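Local coordinates for dally-like, isoform A (Drosophila melanogaster, PDB 6XTZ), which binds Wnt and hedgehog family proteins as a GPI-anchored cell-surface glypican, and shields the palmitoleate lipid of Wnt in its glypican core, the part held here, at residues A12-H15 and I16-R20; M53-R56 and M57-S61; F91-L94 and L95-R99; F121-L124 and F125-L128; K457-W460 and S461-H465. The protein carries 5 engineered substitutions. One frame throughout, in Å; residues are numbered along the deposited sequence.

Contact 1: residues A12-H15 and I16-R20. With NAG (2-acetamido-2-deoxy-beta-D-glucopyranose), chain B.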
# COMPACT_ATOMS: atom_id res chain seq x y z
N ALA A 12 -40.29 16.06 -23.78
CA ALA A 12 -39.34 15.02 -24.15
C ALA A 12 -38.58 14.47 -22.96
O ALA A 12 -37.99 13.39 -23.07
CB ALA A 12 -38.35 15.55 -25.19
N VAL A 13 -38.58 15.17 -21.83
CA VAL A 13 -37.79 14.79 -20.66
C VAL A 13 -38.67 14.53 -19.44
O VAL A 13 -38.15 14.42 -18.33
CB VAL A 13 -36.72 15.84 -20.35
CG1 VAL A 13 -35.68 15.88 -21.45
CG2 VAL A 13 -37.36 17.21 -20.16
N THR A 14 -39.99 14.44 -19.62
CA THR A 14 -40.86 14.21 -18.47
C THR A 14 -40.62 12.84 -17.85
O THR A 14 -40.78 12.68 -16.63
CB THR A 14 -42.33 14.36 -18.88
OG1 THR A 14 -43.17 14.04 -17.76
CG2 THR A 14 -42.67 13.45 -20.05
N HIS A 15 -40.23 11.85 -18.65
CA HIS A 15 -39.94 10.52 -18.11
C HIS A 15 -38.62 10.50 -17.36
O HIS A 15 -38.47 9.73 -16.40
CB HIS A 15 -39.93 9.48 -19.23
CG HIS A 15 -38.82 9.66 -20.21
ND1 HIS A 15 -38.84 10.62 -21.20
CD2 HIS A 15 -37.65 9.00 -20.36
CE1 HIS A 15 -37.73 10.55 -21.91
NE2 HIS A 15 -36.99 9.57 -21.43
N ILE A 16 -37.66 11.33 -17.77
CA ILE A 16 -36.37 11.38 -17.10
C ILE A 16 -36.52 11.88 -15.67
O ILE A 16 -35.92 11.34 -14.74
CB ILE A 16 -35.38 12.24 -17.90
CG1 ILE A 16 -35.16 11.65 -19.30
CG2 ILE A 16 -34.06 12.37 -17.17
CD1 ILE A 16 -34.22 12.46 -20.16
N PHE A 17 -37.34 12.92 -15.48
CA PHE A 17 -37.55 13.46 -14.14
C PHE A 17 -38.27 12.46 -13.25
O PHE A 17 -37.94 12.32 -12.07
CB PHE A 17 -38.32 14.78 -14.22
CG PHE A 17 -37.59 15.87 -14.95
CD1 PHE A 17 -36.23 16.06 -14.76
CD2 PHE A 17 -38.26 16.70 -15.84
CE1 PHE A 17 -35.55 17.06 -15.43
CE2 PHE A 17 -37.58 17.70 -16.51
CZ PHE A 17 -36.23 17.88 -16.31
N GLN A 18 -39.26 11.76 -13.80
CA GLN A 18 -39.95 10.73 -13.03
C GLN A 18 -39.02 9.58 -12.67
O GLN A 18 -39.16 8.98 -11.60
CB GLN A 18 -41.17 10.21 -13.80
CG GLN A 18 -42.27 11.24 -13.99
CD GLN A 18 -43.45 10.71 -14.77
OE1 GLN A 18 -43.41 9.60 -15.30
NE2 GLN A 18 -44.51 11.50 -14.85
N ALA A 19 -38.07 9.26 -13.55
CA ALA A 19 -37.08 8.23 -13.23
C ALA A 19 -36.12 8.68 -12.14
O ALA A 19 -35.51 7.83 -11.49
CB ALA A 19 -36.30 7.84 -14.49
N ARG A 20 -35.96 9.99 -11.94
CA ARG A 20 -35.08 10.53 -10.92
C ARG A 20 -35.79 10.74 -9.59
O ARG A 20 -35.22 11.36 -8.68
CB ARG A 20 -34.46 11.84 -11.40
CG ARG A 20 -33.53 11.67 -12.59
CD ARG A 20 -33.12 13.01 -13.18
NE ARG A 20 -32.20 12.86 -14.31
CZ ARG A 20 -31.76 13.87 -15.04
NH1 ARG A 20 -32.14 15.12 -14.77
NH2 ARG A 20 -30.93 13.65 -16.05
C1 NAG B . -41.22 17.34 -27.75
C2 NAG B . -41.28 17.13 -29.26
C3 NAG B . -42.48 16.26 -29.62
C4 NAG B . -42.46 14.96 -28.83
C5 NAG B . -42.34 15.25 -27.34
C6 NAG B . -42.19 14.01 -26.50
C7 NAG B . -40.43 18.76 -30.88
C8 NAG B . -40.64 20.11 -31.51
N2 NAG B . -41.34 18.40 -29.97
O3 NAG B . -42.46 15.98 -31.02
O4 NAG B . -43.64 14.21 -29.08
O5 NAG B . -41.19 16.07 -27.08
O6 NAG B . -41.50 12.99 -27.20
O7 NAG B . -39.49 18.04 -31.19

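Contact 2: residues M53-R56 and M57-S61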
# COMPACT_ATOMS: atom_id res chain seq x y z
N MET A 53 -36.89 20.77 -7.97
CA MET A 53 -36.40 19.67 -8.79
C MET A 53 -34.88 19.67 -8.85
O MET A 53 -34.24 18.62 -8.78
CB MET A 53 -36.98 19.75 -10.20
CG MET A 53 -38.48 19.55 -10.26
SD MET A 53 -39.12 19.91 -11.91
CE MET A 53 -38.14 18.78 -12.90
N GLU A 54 -34.28 20.86 -8.96
CA GLU A 54 -32.82 20.97 -9.01
C GLU A 54 -32.20 20.52 -7.69
O GLU A 54 -31.16 19.85 -7.69
CB GLU A 54 -32.42 22.40 -9.34
CG GLU A 54 -30.94 22.59 -9.58
CD GLU A 54 -30.55 24.04 -9.73
OE1 GLU A 54 -31.14 24.89 -9.02
OE2 GLU A 54 -29.67 24.34 -10.56
N THR A 55 -32.81 20.89 -6.57
CA THR A 55 -32.26 20.51 -5.27
C THR A 55 -32.31 19.01 -5.06
O THR A 55 -31.34 18.41 -4.57
CB THR A 55 -33.01 21.23 -4.15
OG1 THR A 55 -32.92 22.65 -4.34
CG2 THR A 55 -32.42 20.87 -2.79
N ARG A 56 -33.42 18.36 -5.44
CA ARG A 56 -33.52 16.91 -5.31
C ARG A 56 -32.44 16.21 -6.13
O ARG A 56 -31.72 15.35 -5.63
CB ARG A 56 -34.91 16.44 -5.73
CG ARG A 56 -35.00 14.94 -5.96
CD ARG A 56 -36.40 14.50 -6.36
NE ARG A 56 -37.26 14.27 -5.20
CZ ARG A 56 -38.16 15.14 -4.75
NH1 ARG A 56 -38.33 16.30 -5.37
NH2 ARG A 56 -38.90 14.85 -3.69
N MET A 57 -32.33 16.57 -7.41
CA MET A 57 -31.31 15.98 -8.26
C MET A 57 -29.90 16.35 -7.82
O MET A 57 -28.96 15.59 -8.09
CB MET A 57 -31.53 16.39 -9.72
CG MET A 57 -32.90 15.99 -10.27
SD MET A 57 -33.15 16.50 -11.98
CE MET A 57 -33.07 18.28 -11.82
N ALA A 58 -29.73 17.48 -7.14
CA ALA A 58 -28.41 17.85 -6.64
C ALA A 58 -27.97 16.92 -5.52
O ALA A 58 -26.85 16.39 -5.54
CB ALA A 58 -28.41 19.30 -6.16
N MET A 59 -28.83 16.72 -4.52
CA MET A 59 -28.48 15.82 -3.43
C MET A 59 -28.41 14.37 -3.91
O MET A 59 -27.68 13.57 -3.32
CB MET A 59 -29.48 15.97 -2.29
CG MET A 59 -29.59 17.39 -1.76
SD MET A 59 -30.81 17.59 -0.45
CE MET A 59 -32.31 17.11 -1.31
N GLN A 60 -29.14 14.03 -4.97
CA GLN A 60 -29.05 12.69 -5.53
C GLN A 60 -27.69 12.43 -6.16
O GLN A 60 -27.11 11.36 -5.99
CB GLN A 60 -30.16 12.47 -6.56
CG GLN A 60 -30.07 11.16 -7.31
CD GLN A 60 -31.15 11.01 -8.36
OE1 GLN A 60 -32.24 11.59 -8.24
NE2 GLN A 60 -30.87 10.24 -9.40
N SER A 61 -27.16 13.41 -6.90
CA SER A 61 -25.86 13.24 -7.54
C SER A 61 -24.73 13.14 -6.52
O SER A 61 -23.80 12.35 -6.68
CB SER A 61 -25.58 14.39 -8.51
OG SER A 61 -26.16 14.13 -9.78

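Contact 3: residues F91-L94 and L95-R99. With O18 (O-palmitoleoyl serine), chain H.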
# COMPACT_ATOMS: atom_id res chain seq x y z
N PHE A 91 3.73 -15.93 7.89
CA PHE A 91 5.15 -15.84 8.24
C PHE A 91 5.37 -16.05 9.73
O PHE A 91 6.39 -16.62 10.14
CB PHE A 91 5.72 -14.48 7.81
CG PHE A 91 7.22 -14.41 7.91
CD1 PHE A 91 8.01 -14.98 6.93
CD2 PHE A 91 7.83 -13.78 8.98
CE1 PHE A 91 9.39 -14.92 7.01
CE2 PHE A 91 9.21 -13.71 9.07
CZ PHE A 91 10.00 -14.28 8.08
N THR A 92 4.43 -15.60 10.57
CA THR A 92 4.55 -15.84 12.00
C THR A 92 4.50 -17.33 12.31
O THR A 92 5.31 -17.85 13.09
CB THR A 92 3.45 -15.10 12.76
OG1 THR A 92 3.53 -13.70 12.47
CG2 THR A 92 3.59 -15.31 14.26
N ALA A 93 3.55 -18.05 11.70
CA ALA A 93 3.48 -19.49 11.89
C ALA A 93 4.68 -20.19 11.27
O ALA A 93 5.21 -21.15 11.84
CB ALA A 93 2.18 -20.03 11.30
N LEU A 94 5.11 -19.73 10.09
CA LEU A 94 6.30 -20.29 9.47
C LEU A 94 7.53 -20.11 10.36
O LEU A 94 8.41 -20.97 10.39
CB LEU A 94 6.53 -19.65 8.11
CG LEU A 94 7.58 -20.29 7.20
CD1 LEU A 94 7.10 -21.64 6.69
CD2 LEU A 94 7.93 -19.37 6.05
N LEU A 95 7.59 -18.99 11.09
CA LEU A 95 8.72 -18.73 11.97
C LEU A 95 8.72 -19.68 13.16
O LEU A 95 9.76 -20.27 13.50
CB LEU A 95 8.69 -17.28 12.43
CG LEU A 95 10.01 -16.53 12.57
CD1 LEU A 95 10.80 -16.62 11.29
CD2 LEU A 95 9.74 -15.08 12.94
N LYS A 96 7.57 -19.84 13.82
CA LYS A 96 7.48 -20.72 14.97
C LYS A 96 7.71 -22.18 14.58
O LYS A 96 8.35 -22.93 15.32
CB LYS A 96 6.12 -20.55 15.66
CG LYS A 96 5.94 -19.22 16.37
CD LYS A 96 4.51 -19.05 16.86
CE LYS A 96 4.41 -17.91 17.87
NZ LYS A 96 4.89 -16.62 17.32
N GLU A 97 7.19 -22.59 13.42
CA GLU A 97 7.40 -23.95 12.96
C GLU A 97 8.87 -24.21 12.63
O GLU A 97 9.33 -25.35 12.72
CB GLU A 97 6.53 -24.24 11.74
CG GLU A 97 5.04 -24.36 12.05
CD GLU A 97 4.18 -24.37 10.81
OE1 GLU A 97 3.11 -23.72 10.81
OE2 GLU A 97 4.57 -25.03 9.82
N SER A 98 9.61 -23.16 12.25
CA SER A 98 11.02 -23.34 11.94
C SER A 98 11.84 -23.55 13.21
O SER A 98 12.73 -24.41 13.24
CB SER A 98 11.54 -22.13 11.16
OG SER A 98 10.86 -22.02 9.92
N ARG A 99 11.55 -22.79 14.26
CA ARG A 99 12.26 -22.95 15.53
C ARG A 99 12.20 -24.39 16.02
O ARG A 99 13.19 -24.92 16.54
CB ARG A 99 11.69 -22.00 16.58
CG ARG A 99 12.22 -22.23 17.98
CD ARG A 99 11.27 -21.68 19.03
NE ARG A 99 11.27 -20.22 19.09
CZ ARG A 99 11.97 -19.51 19.97
NH1 ARG A 99 12.71 -20.13 20.88
NH2 ARG A 99 11.92 -18.19 19.95
CA O18 H . 9.56 -24.82 3.60
CB O18 H . 10.00 -25.08 5.03
C1 O18 H . 11.91 -24.41 6.26
C2 O18 H . 12.79 -23.25 6.61
C3 O18 H . 12.03 -21.99 7.00
C4 O18 H . 12.94 -20.92 7.59
C5 O18 H . 12.20 -19.70 8.12
C6 O18 H . 13.10 -18.72 8.85
C7 O18 H . 13.79 -19.30 10.07
C8 O18 H . 14.72 -18.32 10.79
C9 O18 H . 15.89 -17.90 9.95
C10 O18 H . 17.16 -18.22 10.16
C11 O18 H . 17.68 -19.07 11.28
C12 O18 H . 19.19 -18.94 11.48
C13 O18 H . 19.75 -19.88 12.54
C14 O18 H . 21.24 -19.72 12.79
C15 O18 H . 22.11 -19.98 11.58
C16 O18 H . 23.59 -19.91 11.89
C O18 H . 8.69 -23.56 3.74
N O18 H . 10.69 -24.58 2.72
OG O18 H . 10.93 -24.05 5.43
O11 O18 H . 12.04 -25.53 6.68
O O18 H . 7.57 -23.52 3.25

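Contact 4: residues F121-L124 and F125-L128. With O18 (O-palmitoleoyl serine), chain H.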
# COMPACT_ATOMS: atom_id res chain seq x y z
N PHE A 121 20.67 -20.45 20.30
CA PHE A 121 19.87 -20.43 19.09
C PHE A 121 18.43 -20.02 19.37
O PHE A 121 17.81 -19.32 18.55
CB PHE A 121 19.92 -21.80 18.41
CG PHE A 121 21.29 -22.19 17.93
CD1 PHE A 121 22.19 -22.80 18.78
CD2 PHE A 121 21.67 -21.94 16.62
CE1 PHE A 121 23.45 -23.16 18.34
CE2 PHE A 121 22.93 -22.30 16.17
CZ PHE A 121 23.82 -22.91 17.03
N SER A 122 17.87 -20.44 20.51
CA SER A 122 16.51 -20.03 20.84
C SER A 122 16.44 -18.54 21.15
O SER A 122 15.43 -17.90 20.83
CB SER A 122 15.98 -20.85 22.02
OG SER A 122 16.67 -20.54 23.22
N ASP A 123 17.48 -17.98 21.77
CA ASP A 123 17.50 -16.54 22.01
C ASP A 123 17.54 -15.76 20.71
O ASP A 123 16.93 -14.69 20.59
CB ASP A 123 18.69 -16.17 22.90
CG ASP A 123 18.56 -16.70 24.31
OD1 ASP A 123 17.42 -16.96 24.75
OD2 ASP A 123 19.60 -16.86 24.98
N LEU A 124 18.26 -16.28 19.71
CA LEU A 124 18.29 -15.62 18.40
C LEU A 124 16.92 -15.67 17.73
O LEU A 124 16.47 -14.67 17.17
CB LEU A 124 19.35 -16.27 17.51
CG LEU A 124 19.42 -15.75 16.07
CD1 LEU A 124 19.67 -14.24 16.04
CD2 LEU A 124 20.49 -16.49 15.29
N PHE A 125 16.25 -16.82 17.78
CA PHE A 125 14.91 -16.93 17.22
C PHE A 125 13.95 -15.98 17.93
O PHE A 125 13.10 -15.35 17.28
CB PHE A 125 14.41 -18.37 17.31
CG PHE A 125 14.62 -19.16 16.06
CD1 PHE A 125 13.69 -19.11 15.04
CD2 PHE A 125 15.75 -19.95 15.91
CE1 PHE A 125 13.88 -19.84 13.88
CE2 PHE A 125 15.94 -20.69 14.75
CZ PHE A 125 15.01 -20.63 13.73
N LYS A 126 14.07 -15.87 19.25
CA LYS A 126 13.20 -14.96 20.00
C LYS A 126 13.37 -13.52 19.53
O LYS A 126 12.39 -12.78 19.40
CB LYS A 126 13.48 -15.09 21.50
CG LYS A 126 12.52 -14.31 22.38
CD LYS A 126 12.78 -14.58 23.86
CE LYS A 126 14.18 -14.15 24.26
NZ LYS A 126 14.45 -14.39 25.71
N GLU A 127 14.62 -13.11 19.27
CA GLU A 127 14.85 -11.77 18.74
C GLU A 127 14.28 -11.63 17.33
O GLU A 127 13.73 -10.58 16.98
CB GLU A 127 16.35 -11.46 18.74
CG GLU A 127 17.00 -11.46 20.11
CD GLU A 127 16.80 -10.16 20.87
OE1 GLU A 127 16.00 -9.32 20.42
OE2 GLU A 127 17.46 -9.99 21.92
N LEU A 128 14.40 -12.68 16.51
CA LEU A 128 13.87 -12.62 15.16
C LEU A 128 12.35 -12.54 15.16
O LEU A 128 11.76 -11.79 14.38
CB LEU A 128 14.34 -13.83 14.35
CG LEU A 128 15.83 -13.90 14.04
CD1 LEU A 128 16.16 -15.17 13.27
CD2 LEU A 128 16.26 -12.67 13.26
CA O18 H . 9.56 -24.82 3.60
CB O18 H . 10.00 -25.08 5.03
C1 O18 H . 11.91 -24.41 6.26
C2 O18 H . 12.79 -23.25 6.61
C3 O18 H . 12.03 -21.99 7.00
C4 O18 H . 12.94 -20.92 7.59
C5 O18 H . 12.20 -19.70 8.12
C6 O18 H . 13.10 -18.72 8.85
C7 O18 H . 13.79 -19.30 10.07
C8 O18 H . 14.72 -18.32 10.79
C9 O18 H . 15.89 -17.90 9.95
C10 O18 H . 17.16 -18.22 10.16
C11 O18 H . 17.68 -19.07 11.28
C12 O18 H . 19.19 -18.94 11.48
C13 O18 H . 19.75 -19.88 12.54
C14 O18 H . 21.24 -19.72 12.79
C15 O18 H . 22.11 -19.98 11.58
C16 O18 H . 23.59 -19.91 11.89
C O18 H . 8.69 -23.56 3.74
N O18 H . 10.69 -24.58 2.72
OG O18 H . 10.93 -24.05 5.43
O11 O18 H . 12.04 -25.53 6.68
O O18 H . 7.57 -23.52 3.25

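Contact 5: residues K457-W460 and S461-H465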
# COMPACT_ATOMS: atom_id res chain seq x y z
N LYS A 457 -2.95 -0.34 -8.67
CA LYS A 457 -1.95 0.70 -8.91
C LYS A 457 -2.60 1.99 -9.40
O LYS A 457 -2.32 3.08 -8.88
CB LYS A 457 -0.92 0.20 -9.93
CG LYS A 457 0.18 1.20 -10.26
CD LYS A 457 1.29 0.54 -11.07
CE LYS A 457 2.40 1.52 -11.43
NZ LYS A 457 1.93 2.57 -12.37
N LYS A 458 -3.48 1.89 -10.39
CA LYS A 458 -4.18 3.04 -10.96
C LYS A 458 -5.56 3.23 -10.36
O LYS A 458 -6.45 3.79 -11.01
CB LYS A 458 -4.28 2.89 -12.48
CG LYS A 458 -2.94 2.73 -13.19
CD LYS A 458 -2.18 4.04 -13.25
CE LYS A 458 -0.96 3.92 -14.15
NZ LYS A 458 -0.26 5.22 -14.31
N PHE A 459 -5.77 2.77 -9.12
CA PHE A 459 -7.11 2.77 -8.54
C PHE A 459 -7.67 4.19 -8.42
O PHE A 459 -8.83 4.43 -8.76
CB PHE A 459 -7.09 2.10 -7.16
CG PHE A 459 -8.37 2.27 -6.39
CD1 PHE A 459 -9.45 1.43 -6.61
CD2 PHE A 459 -8.50 3.28 -5.45
CE1 PHE A 459 -10.63 1.58 -5.91
CE2 PHE A 459 -9.68 3.45 -4.75
CZ PHE A 459 -10.75 2.59 -4.98
N TRP A 460 -6.86 5.13 -7.95
CA TRP A 460 -7.37 6.47 -7.66
C TRP A 460 -7.62 7.28 -8.93
O TRP A 460 -8.62 7.99 -9.02
CB TRP A 460 -6.40 7.19 -6.72
CG TRP A 460 -6.26 6.48 -5.41
CD1 TRP A 460 -5.25 5.64 -5.04
CD2 TRP A 460 -7.16 6.54 -4.30
NE1 TRP A 460 -5.47 5.17 -3.76
CE2 TRP A 460 -6.64 5.71 -3.29
CE3 TRP A 460 -8.37 7.21 -4.06
CZ2 TRP A 460 -7.27 5.54 -2.06
CZ3 TRP A 460 -9.00 7.04 -2.84
CH2 TRP A 460 -8.45 6.21 -1.86
N SER A 461 -6.73 7.18 -9.92
CA SER A 461 -6.95 7.89 -11.17
C SER A 461 -8.04 7.25 -12.01
O SER A 461 -8.57 7.90 -12.92
CB SER A 461 -5.65 7.98 -11.97
OG SER A 461 -5.14 6.70 -12.29
N ASN A 462 -8.39 6.00 -11.73
CA ASN A 462 -9.45 5.30 -12.45
C ASN A 462 -10.83 5.54 -11.85
O ASN A 462 -11.83 5.20 -12.50
CB ASN A 462 -9.15 3.79 -12.48
CG ASN A 462 -10.07 3.04 -13.42
OD1 ASN A 462 -9.87 3.05 -14.64
ND2 ASN A 462 -11.07 2.37 -12.86
N LEU A 463 -10.91 6.11 -10.65
CA LEU A 463 -12.22 6.38 -10.05
C LEU A 463 -13.10 7.25 -10.93
O LEU A 463 -14.27 6.87 -11.15
CB LEU A 463 -12.03 7.00 -8.66
CG LEU A 463 -11.98 6.03 -7.48
CD1 LEU A 463 -11.72 6.78 -6.18
CD2 LEU A 463 -13.28 5.25 -7.39
N PRO A 464 -12.65 8.39 -11.47
CA PRO A 464 -13.53 9.15 -12.37
C PRO A 464 -13.99 8.36 -13.58
O PRO A 464 -15.15 8.47 -13.98
CB PRO A 464 -12.67 10.36 -12.77
CG PRO A 464 -11.27 9.95 -12.49
CD PRO A 464 -11.36 9.07 -11.28
N HIS A 465 -13.11 7.54 -14.16
CA HIS A 465 -13.53 6.68 -15.26
C HIS A 465 -14.49 5.60 -14.78
O HIS A 465 -15.37 5.17 -15.54
CB HIS A 465 -12.31 6.06 -15.93
CG HIS A 465 -11.35 7.07 -16.47
ND1 HIS A 465 -11.40 7.53 -17.77
CD2 HIS A 465 -10.32 7.72 -15.88
CE1 HIS A 465 -10.44 8.41 -17.96
NE2 HIS A 465 -9.77 8.55 -16.82
O HOH W 1 -10.87 2.48 -9.49

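Contact 1: residues A12-H15 and I16-R20
The short helix 14-19 starts here, a few residues after the glycosylated N9, with V13 at its N-cap position. The carbonyl O of V13 takes two weak backbone bonds, from I16 N and from F17 N. The F17 ring lies with one face toward this same oxygen, its CD2 3.4 Å from V13 O. F17 CE2 also meets V13 CG2 at 3.7 Å, while the other methyl, CG1, turns to I16 CD1. The ring of H15 folds back over its own helix. Its CG stands between the backbone N and the carbonyl carbon (chi1 66°), which brings one face over I16. I16 CG1 sits 3.8 Å from the centroid of the H15 ring in a CH-pi contact. A19 N closes the turn on H15 O at 2.9 Å. F17 also packs on M53 of helix 51-110 and on A238. With an alanine at F17, V13 CG2 and M53 would probably lose their aromatic partner, and a gap would open between the two helices. On the glycan side, A12 N approaches O5 of the sugar to 3.4 Å. The arrangement is that of a helix N-terminus, with V13 and F17 buried against the rest of the protein.

Contact 2: residues M53-R56 and M57-S61
M57 leads the second segment and folds back on M53 one turn earlier. Its N gives a nearly straight bond to M53 O, 3.1 Å long with an angle of 174° at the hydrogen. The side chain follows the same carbonyl: CG lies beside the backbone N (chi1 -59°), and a bend at chi3 carries CE back to 3.3 Å from M53 O. CE is also loosely placed against M53 CB. R20, just after helix 14-19 of the same chain, packs on M57.

A58 N binds E54 O at 2.8 Å, and the bond is more bent, at 135°. The small CB of A58 rests 3.2 Å from E54 O and packs on T231 of helix 224-234. The carboxylate of E54 turns elsewhere and receives the backbone N-H groups of R38, Y39 and C40.

M59 N reaches T55 O in a straight bond of 3.0 Å. The M59 chain is extended to SD and then bent, so its CE crosses T55 CG2 at 4.0 Å. The hydroxyl of T55 is hydrogen-bonded to Y51 O, one turn back.

Q60 N bonds to R56 O, and its CB lies alongside that oxygen. S61 N continues the ladder to M57 O.

This is regular alpha-helix in the long helix 51-110. Methyl and methylene groups cover the carbonyls of M53 and T55. With backbone polarity met within the helix, the turns meet through apolar methionine and threonine methyls, and specific polar bonds tie E54 to the 38-40 backbone.

Contact 3: residues F91-L94 and L95-R99
The pocket for the palmitoleoyl chain is lined here by one face of helix 51-110, through L94, L95 and S98. S98 OG gives its proton to L94 O at 2.7 Å. With OG beside its own backbone N (chi1 -62°), the hydroxyl folds back onto the preceding turn. L94 O also takes a weak bond from S98 N, so two donors of one residue grip it. The same OG lies 3.1 Å from C3 of the lipid, and S98 CB faces C7. L95 CD1 touches two partners: C6 of the lipid and CE2 of F91, each at 4.0 Å. The F91 ring crosses the L95 side chain and also meets the ring of F132. L94 CD1 borders the serine end of the ligand, 3.9 Å from its carbon C. On the outer side, T92 and K96 run side by side, with T92 CG2 3.6 Å from K96 NZ. With an alanine in place of S98 the hydroxyl is gone, and L94 O would probably be left with just the weak backbone bond from this residue. The serine hydroxyl spends its proton on the helix backbone, which probably lets a polar residue sit against an acyl chain in a largely apolar wall.

Contact 4: residues F121-L124 and F125-L128
F125 holds its ring in an uncommon setting, with chi1 at -96°, away from the usual staggered values. This turn puts one edge of the ring against F121 O, which lies in the ring plane, 3.4 Å from F125 CD2. The far side of the ring reaches the bound lipid: F125 CE1 is 3.5 Å from C8 of the palmitoleoyl chain, and CZ is near C8 and C11. The same oxygen of F121 accepts the backbone N-H of F125 at 3.0 Å, at an angle of 163°. Helix 118-134 thus supplies part of the wall of the lipid pocket, beside helix 51-110. L124 adds to it further along the chain, where its CD2 is 4.2 Å from C14. Its CG lies anti to the backbone N (chi1 175°), on the side of V142, M143 and F146 of helix 139-158. L124 CG also packs loosely on L128 CD1. The F121 ring has C14 of the lipid near its plane at one edge, and it meets F146 edge-to-face. On the far side of the helix, D123 and K126 lie side by side; OD1 and NZ are 4.0 Å apart, too far for a salt bridge. R99 of helix 51-110 packs against S122, F125 and K126.

Contact 5: residues K457-W460 and S461-H465
F459 O is approached by a water and by a backbone N-H. The water donates to it at 2.9 Å and weakly accepts from N462 ND2, so it links F459 O to the side chain three residues on. N462 N makes a weak bond to the same oxygen and another to K458 O, 3.0 Å away. L463 N gives a weak bond to W460 O. Weak bonds of this kind mark a loosely wound helix start, and the proline at 464, which has no N-H, adds a kink. P464 CD takes the place of a donor and stands 3.7 Å from W460 O.

The apolar side is built from F459, W460 and L463. Within 457-460, F459 turns its edge to the face of the W460 indole, the two ring planes nearly perpendicular, with F459 CD2 3.6 Å above the plane of the W460 indole, over its centre. L463 CD1 then touches both rings, W460 CE3 at 4.0 Å and F459 CE2 at 4.2 Å. The L463 chi1 of -91° is off the staggered value and brings CD1 to that place.

On the polar side, K458 NZ forms a salt bridge with E270. Helix 459-467 lies among several others: F459 packs on Q72, I73 and M76 of helix 51-110, W460 meets W269 and F265 edge-to-face, and P464 rests on helix 248-258.

How the contacts relate
The five contacts spread along an elongated, mostly helical glypican core without strands. Contacts 1 and 2 touch at one end: F17 CD2 meets M53 CE at 3.6 Å, and R20 packs on M57. Contacts 3 and 4 touch at the other end, on the opposite side of the chain's centre, where R99 lies against K126. Both line the palmitoleoyl serine pocket, from helices 51-110 and 118-134, with centres about 12 Å apart. Helix 51-110 joins the two ends, since it carries contacts 2 and 3 with centres about 57 Å apart. Contact 5 lies between, about 12 Å from contact 2 and 23 Å from contact 3 at the nearest atoms.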